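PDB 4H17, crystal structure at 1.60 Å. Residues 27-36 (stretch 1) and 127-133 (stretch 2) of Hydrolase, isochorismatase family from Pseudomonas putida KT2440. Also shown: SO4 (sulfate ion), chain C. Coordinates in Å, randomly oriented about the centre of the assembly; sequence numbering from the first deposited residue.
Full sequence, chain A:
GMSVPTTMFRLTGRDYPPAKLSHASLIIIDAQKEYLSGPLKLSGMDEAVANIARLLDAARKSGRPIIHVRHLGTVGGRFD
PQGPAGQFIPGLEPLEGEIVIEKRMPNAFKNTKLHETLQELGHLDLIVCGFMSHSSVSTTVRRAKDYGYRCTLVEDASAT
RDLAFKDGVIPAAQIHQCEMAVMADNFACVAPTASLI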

# COMPACT_ATOMS: atom_id res chain seq x y z
N ILE A 27 3.19 -4.20 17.41
CA ILE A 27 2.85 -5.24 16.42
C ILE A 27 4.09 -5.63 15.62
O ILE A 27 4.71 -4.78 14.97
CB ILE A 27 1.74 -4.79 15.44
CG1 ILE A 27 0.50 -4.27 16.20
CG2 ILE A 27 1.38 -5.95 14.49
CD1 ILE A 27 -0.58 -3.64 15.34
N ILE A 28 4.45 -6.92 15.68
CA ILE A 28 5.60 -7.45 14.96
C ILE A 28 5.07 -8.34 13.85
O ILE A 28 4.47 -9.39 14.10
CB ILE A 28 6.52 -8.28 15.87
CG1 ILE A 28 6.94 -7.45 17.08
CG2 ILE A 28 7.76 -8.75 15.08
CD1 ILE A 28 7.74 -8.20 18.10
N ILE A 29 5.30 -7.92 12.61
CA ILE A 29 4.74 -8.60 11.43
C ILE A 29 5.75 -9.55 10.80
O ILE A 29 6.82 -9.13 10.30
CB ILE A 29 4.24 -7.57 10.42
CG1 ILE A 29 3.10 -6.75 11.03
CG2 ILE A 29 3.78 -8.23 9.14
CD1 ILE A 29 2.58 -5.59 10.19
N ASP A 30 5.44 -10.85 10.85
CA ASP A 30 6.08 -11.84 10.02
C ASP A 30 7.55 -12.07 10.34
O ASP A 30 8.36 -12.18 9.43
CB ASP A 30 5.90 -11.54 8.52
CG ASP A 30 4.42 -11.48 8.09
OD1 ASP A 30 3.54 -12.09 8.76
OD2 ASP A 30 4.19 -10.86 7.02
N ALA A 31 7.92 -12.09 11.62
CA ALA A 31 9.34 -12.26 11.98
C ALA A 31 9.68 -13.76 11.92
O ALA A 31 9.89 -14.45 12.93
CB ALA A 31 9.62 -11.62 13.33
N GLN A 32 9.73 -14.25 10.68
CA GLN A 32 9.84 -15.69 10.40
C GLN A 32 11.09 -16.06 9.60
O GLN A 32 11.65 -15.25 8.87
CB GLN A 32 8.62 -16.18 9.67
CG GLN A 32 7.34 -15.99 10.45
CD GLN A 32 6.16 -16.40 9.65
OE1 GLN A 32 5.46 -15.57 9.03
NE2 GLN A 32 5.87 -17.72 9.67
N LYS A 33 11.48 -17.33 9.72
CA LYS A 33 12.75 -17.80 9.15
C LYS A 33 12.79 -17.84 7.59
O LYS A 33 13.88 -17.79 6.99
CB LYS A 33 13.14 -19.16 9.74
CG LYS A 33 13.41 -19.21 11.21
CD LYS A 33 13.95 -20.57 11.64
CE LYS A 33 14.37 -20.60 13.08
NZ LYS A 33 14.73 -21.99 13.45
N GLU A 34 11.62 -17.87 6.95
CA GLU A 34 11.50 -17.77 5.50
C GLU A 34 12.37 -16.64 4.96
O GLU A 34 13.00 -16.81 3.92
CB GLU A 34 10.04 -17.52 5.13
CG GLU A 34 9.80 -17.37 3.63
CD GLU A 34 9.94 -18.65 2.83
OE1 GLU A 34 9.34 -19.68 3.20
OE2 GLU A 34 10.65 -18.66 1.81
N TYR A 35 12.48 -15.55 5.71
CA TYR A 35 13.14 -14.36 5.23
C TYR A 35 14.65 -14.37 5.41
O TYR A 35 15.30 -13.33 5.12
CB TYR A 35 12.54 -13.14 5.91
CG TYR A 35 11.09 -12.88 5.64
CD1 TYR A 35 10.63 -12.70 4.33
CD2 TYR A 35 10.15 -12.81 6.68
CE1 TYR A 35 9.29 -12.43 4.09
CE2 TYR A 35 8.82 -12.56 6.43
CZ TYR A 35 8.40 -12.38 5.15
OH TYR A 35 7.03 -12.10 5.10
N LEU A 36 15.21 -15.45 5.99
CA LEU A 36 16.66 -15.47 6.29
C LEU A 36 17.47 -16.18 5.19
O LEU A 36 18.72 -16.15 5.20
CB LEU A 36 16.88 -16.13 7.64
CG LEU A 36 16.28 -15.54 8.92
CD1 LEU A 36 16.57 -16.33 10.19
CD2 LEU A 36 16.68 -14.09 9.09
N ILE A 127 2.70 0.78 17.23
CA ILE A 127 4.08 0.74 16.78
C ILE A 127 4.19 -0.56 15.96
O ILE A 127 3.87 -1.65 16.47
CB ILE A 127 5.09 0.78 17.94
CG1 ILE A 127 4.94 2.11 18.69
CG2 ILE A 127 6.50 0.58 17.42
CD1 ILE A 127 5.56 2.14 20.06
N VAL A 128 4.60 -0.40 14.70
CA VAL A 128 4.66 -1.47 13.73
C VAL A 128 6.04 -1.74 13.19
O VAL A 128 6.78 -0.82 12.82
CB VAL A 128 3.71 -1.15 12.56
CG1 VAL A 128 3.69 -2.27 11.55
CG2 VAL A 128 2.29 -0.85 13.00
N CYS A 129 6.41 -3.02 13.15
CA CYS A 129 7.66 -3.40 12.56
C CYS A 129 7.46 -4.74 11.84
O CYS A 129 6.39 -5.33 11.97
CB CYS A 129 8.74 -3.49 13.64
SG CYS A 129 8.43 -4.73 14.92
N GLY A 130 8.49 -5.17 11.13
CA GLY A 130 8.52 -6.48 10.47
C GLY A 130 8.62 -6.44 8.96
O GLY A 130 9.18 -5.51 8.37
N PHE A 131 8.05 -7.45 8.33
CA PHE A 131 8.42 -7.89 7.01
C PHE A 131 7.25 -8.34 6.19
O PHE A 131 6.27 -8.90 6.75
CB PHE A 131 9.41 -9.07 7.12
CG PHE A 131 10.46 -8.83 8.14
CD1 PHE A 131 11.48 -7.92 7.89
CD2 PHE A 131 10.44 -9.51 9.32
CE1 PHE A 131 12.40 -7.61 8.87
CE2 PHE A 131 11.40 -9.25 10.31
CZ PHE A 131 12.41 -8.31 10.07
N MSE A 132 7.29 -8.16 4.85
CA MSE A 132 8.22 -7.25 4.10
C MSE A 132 7.64 -5.86 4.11
O MSE A 132 6.41 -5.68 4.16
CB MSE A 132 8.34 -7.73 2.65
CG MSE A 132 8.90 -9.13 2.58
SE MSE A 132 9.24 -9.79 0.77
CE MSE A 132 7.41 -9.64 0.03
N SER A 133 8.50 -4.86 4.09
CA SER A 133 8.05 -3.49 4.26
C SER A 133 7.02 -3.11 3.20
O SER A 133 6.05 -2.41 3.53
CB SER A 133 9.22 -2.50 4.26
OG SER A 133 9.98 -2.58 3.11
S SO4 C . 4.98 -10.45 2.85
O1 SO4 C . 4.06 -11.01 3.86
O2 SO4 C . 5.25 -9.06 3.11
O3 SO4 C . 4.30 -10.54 1.54
O4 SO4 C . 6.21 -11.25 2.71

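Neighbouring parallel strands are joined by their backbones, but the fit at their ends is usually a matter of side-chain shape, and the isochorismatase-family hydrolase of Pseudomonas putida offers a compact example. Two stretches almost a hundred residues apart in sequence run side by side, their strand axes 15° from parallel and 4.6 Å apart at closest approach. Four hydrogen bonds lace them together in the alternating pattern of a parallel sheet. Ile-27 N donates to Ile-127 O (2.8 Å), and Ile-27 O accepts from Cys-129 N (3.0 Å); one step on, Ile-29 N donates to Cys-129 O (2.9 Å) and Ile-29 O accepts from Phe-131 N (2.9 Å). Ile-27 and Ile-29 thus turn both their polar backbone groups to the partner strand, while Ile-28 contributes none of these bonds.

The side chains follow the register. Ile-27 and Val-128 lie on one face of the sheet, where the tip of Ile-29 also meets valine, CD1 to Val-128 CG1 at 3.8 Å. Beta-branched residues suit such positions, since they favour extended backbones and offer broad, apolar flanks. On the other face Ile-28 sits beside Cys-129, whose small side chain places SG 3.8 Å from Ile-28 CG1. All these residues are buried, so their apolar surfaces are well matched to their surroundings.

The tightest place is the pairing of Ile-29 with Gly-130, where the CA atoms come within 4.4 Å. Here the absence of a side chain is what makes the hollow. Gly-130 CA lies 3.2 Å from Ile-29 O in a CA-H...O contact, and a CB on this residue would fall 2.0 Å from that same oxygen. The backbone angles of Gly-130 independently call for glycine, because a CB would also jam against the preceding carbonyl oxygen.

Beyond this pinch the bumps become larger. Phe-131, with the most area covered by the opposite stretch, points toward stretch 1 and sets the edge of its ring against Ala-31, CD2 lying 4.0 Å from Ala-31 CA. The small alanine leaves its CB 4.2 Å from Phe-131 CE2. After the turn at Asp-30 and Ala-31, a short 3-10 segment brings Tyr-35 back toward the second stretch. Its ring receives the CB of Phe-131 over one face, 4.0 Å from the centroid, while the two aromatic rings meet obliquely, their planes at 51°. Met-132, a selenomethionine preceded by a cis peptide bond, adds a further apolar contact: its CG is 3.6 Å from Tyr-35 CE1.

Where the hydrocarbon packing ends, a sulfate ion, probably from the crystallisation liquor, bridges the stretches. Tyr-35 OH donates to SO4 O4 (2.7 Å), and Met-132 N, at the N-cap position of a helix, donates to SO4 O2 (2.8 Å). Tyrosine suits this border, its ring packing against Phe-131 and its hydroxyl reaching the anion. In all, 520 Å² is buried, counting both sides: the backbone sets the register, and shape completes the fit.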